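PDB 2FHT: viral macrophage inflammatory protein 2, which binds a wide range of chemokine receptors, including human CXCR4, and blocks infection by several strains of HIV-1. Local coordinates for residues V40-K45 with V50-S55. Numbering follows the deposited sequence.
Sequences VIFLTK and VCADKS
The carbonyl oxygen of Val50 is gripped twice by the neighbouring strand: Phe42 N donates to Val50 O at 2.7 Å, tilted somewhat out of the carbonyl plane. The CA-H of Ile41 makes a weaker contact with the same oxygen, Ile41 CA to Val50 O 3.3 Å. The return bond, Val50 N to Phe42 O, is nearly straight, with 172° at the hydrogen, and closes this antiparallel hydrogen-bonded pair. Two residues along, Val40 and Ala52 form a second such pair: Ala52 N reaches Val40 O at 2.8 Å, and Val40 N donates to Ala52 O. Between them sits the non-hydrogen-bonded pair Ile41 and Cys51, where Ile41 CG1 approaches Cys51 SG, the sulfur joined to Cys12. This is the hairpin of strands 39-44 and 49-53 in the three-stranded antiparallel sheet of the chemokine fold, and the disulfide ties its edge strand to the N-terminal region. On the face carrying Val40, Phe42, Val50 and Ala52, the Phe42 ring meets Ala52 at its edge, CE1 lying 3.4 Å from the methyl CB near the ring plane. With CG anti to its carbonyl carbon (chi1 -74°), Phe42 also packs on Val59 and Leu62 of helix 57-65, which covers this face. The two methyls of Val40 divide their work: CG2 rests on Ala52 CB, while CG1 touches Lys54 CE at 3.6 Å, where a bend at chi3 swings the lysine chain across the valine at about a right angle. Toward the hairpin turn, the CG2 methyls of Thr44 and Val50 meet at 3.9 Å. Beyond the strand pairing, Asp53 OD1 accepts from both Ser55 N, closing an Asx turn, and Ser55 OG, the two donors approaching from one face of the carboxylate.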
loop_
_atom_site.group_PDB
_atom_site.type_symbol
_atom_site.label_atom_id
_atom_site.label_comp_id
_atom_site.label_asym_id
_atom_site.label_seq_id
_atom_site.Cartn_x
_atom_site.Cartn_y
_atom_site.Cartn_z
ATOM N N VAL A 40 1.184 3.645 -0.015
ATOM C CA VAL A 40 0.137 2.741 0.440
ATOM C C VAL A 40 0.618 1.335 0.154
ATOM O O VAL A 40 1.386 1.116 -0.779
ATOM C CB VAL A 40 -1.241 2.973 -0.255
ATOM C CG1 VAL A 40 -1.836 4.343 0.119
ATOM C CG2 VAL A 40 -1.118 2.819 -1.734
ATOM N N ILE A 41 0.240 0.399 1.006
ATOM C CA ILE A 41 0.621 -0.990 0.815
ATOM C C ILE A 41 -0.595 -1.828 0.405
ATOM O O ILE A 41 -1.610 -1.835 1.103
ATOM C CB ILE A 41 1.229 -1.585 2.109
ATOM C CG1 ILE A 41 2.493 -0.806 2.505
ATOM C CG2 ILE A 41 1.521 -3.065 1.922
ATOM C CD1 ILE A 41 2.989 -1.053 3.956
ATOM N N PHE A 42 -0.518 -2.469 -0.759
ATOM C CA PHE A 42 -1.598 -3.338 -1.211
ATOM C C PHE A 42 -1.324 -4.745 -0.708
ATOM O O PHE A 42 -0.171 -5.180 -0.674
ATOM C CB PHE A 42 -1.715 -3.354 -2.744
ATOM C CG PHE A 42 -2.303 -2.103 -3.317
ATOM C CD1 PHE A 42 -1.490 -1.158 -3.930
ATOM C CD2 PHE A 42 -3.664 -1.824 -3.165
ATOM C CE1 PHE A 42 -2.021 0.037 -4.380
ATOM C CE2 PHE A 42 -4.203 -0.631 -3.610
ATOM C CZ PHE A 42 -3.386 0.309 -4.214
ATOM N N LEU A 43 -2.357 -5.411 -0.211
ATOM C CA LEU A 43 -2.222 -6.775 0.255
ATOM C C LEU A 43 -2.793 -7.623 -0.846
ATOM O O LEU A 43 -3.912 -7.382 -1.295
ATOM C CB LEU A 43 -2.997 -6.995 1.554
ATOM C CG LEU A 43 -2.354 -6.333 2.774
ATOM C CD1 LEU A 43 -3.285 -6.409 3.961
ATOM C CD2 LEU A 43 -1.034 -7.037 3.098
ATOM N N THR A 44 -1.994 -8.536 -1.376
ATOM C CA THR A 44 -2.482 -9.391 -2.450
ATOM C C THR A 44 -3.214 -10.580 -1.854
ATOM O O THR A 44 -3.125 -10.829 -0.639
ATOM C CB THR A 44 -1.339 -9.846 -3.408
ATOM O OG1 THR A 44 -0.470 -10.787 -2.756
ATOM C CG2 THR A 44 -0.521 -8.613 -3.873
ATOM N N LYS A 45 -4.038 -11.230 -2.674
ATOM C CA LYS A 45 -4.787 -12.400 -2.225
ATOM C C LYS A 45 -3.783 -13.507 -1.892
ATOM O O LYS A 45 -3.994 -14.295 -0.982
ATOM C CB LYS A 45 -5.769 -12.842 -3.310
ATOM C CG LYS A 45 -6.849 -11.809 -3.627
ATOM C CD LYS A 45 -7.700 -12.209 -4.839
ATOM C CE LYS A 45 -8.791 -11.172 -5.092
ATOM N NZ LYS A 45 -9.480 -11.287 -6.410
ATOM N N VAL A 50 2.529 -5.129 -1.241
ATOM C CA VAL A 50 3.127 -4.334 -2.327
ATOM C C VAL A 50 2.994 -2.819 -2.103
ATOM O O VAL A 50 1.906 -2.296 -1.890
ATOM C CB VAL A 50 2.527 -4.721 -3.719
ATOM C CG1 VAL A 50 3.285 -4.050 -4.838
ATOM C CG2 VAL A 50 2.549 -6.215 -3.906
ATOM N N CYS A 51 4.126 -2.132 -2.156
ATOM C CA CYS A 51 4.195 -0.683 -1.985
ATOM C C CYS A 51 3.780 0.055 -3.239
ATOM O O CYS A 51 4.265 -0.260 -4.337
ATOM C CB CYS A 51 5.625 -0.279 -1.648
ATOM S SG CYS A 51 5.954 -0.324 0.118
ATOM N N ALA A 52 2.943 1.073 -3.083
ATOM C CA ALA A 52 2.489 1.825 -4.230
ATOM C C ALA A 52 2.471 3.324 -3.968
ATOM O O ALA A 52 2.333 3.763 -2.835
ATOM C CB ALA A 52 1.113 1.323 -4.677
ATOM N N ASP A 53 2.684 4.092 -5.037
ATOM C CA ASP A 53 2.731 5.553 -5.027
ATOM C C ASP A 53 1.311 6.060 -5.093
ATOM O O ASP A 53 0.674 5.993 -6.151
ATOM C CB ASP A 53 3.492 6.041 -6.269
ATOM C CG ASP A 53 3.657 7.556 -6.323
ATOM O OD1 ASP A 53 2.939 8.287 -5.622
ATOM O OD2 ASP A 53 4.529 8.019 -7.084
ATOM N N LYS A 54 0.840 6.630 -3.988
ATOM C CA LYS A 54 -0.521 7.130 -3.915
ATOM C C LYS A 54 -0.884 8.321 -4.817
ATOM O O LYS A 54 -2.047 8.716 -4.881
ATOM C CB LYS A 54 -0.896 7.392 -2.458
ATOM C CG LYS A 54 0.071 8.279 -1.711
ATOM C CD LYS A 54 -0.011 8.011 -0.225
ATOM C CE LYS A 54 -1.452 7.949 0.278
ATOM N NZ LYS A 54 -2.126 9.277 0.283
ATOM N N SER A 55 0.100 8.884 -5.509
ATOM C CA SER A 55 -0.142 10.010 -6.400
ATOM C C SER A 55 -0.637 9.497 -7.737
ATOM O O SER A 55 -1.326 10.202 -8.473
ATOM C CB SER A 55 1.147 10.811 -6.613
ATOM O OG SER A 55 1.986 10.199 -7.581
#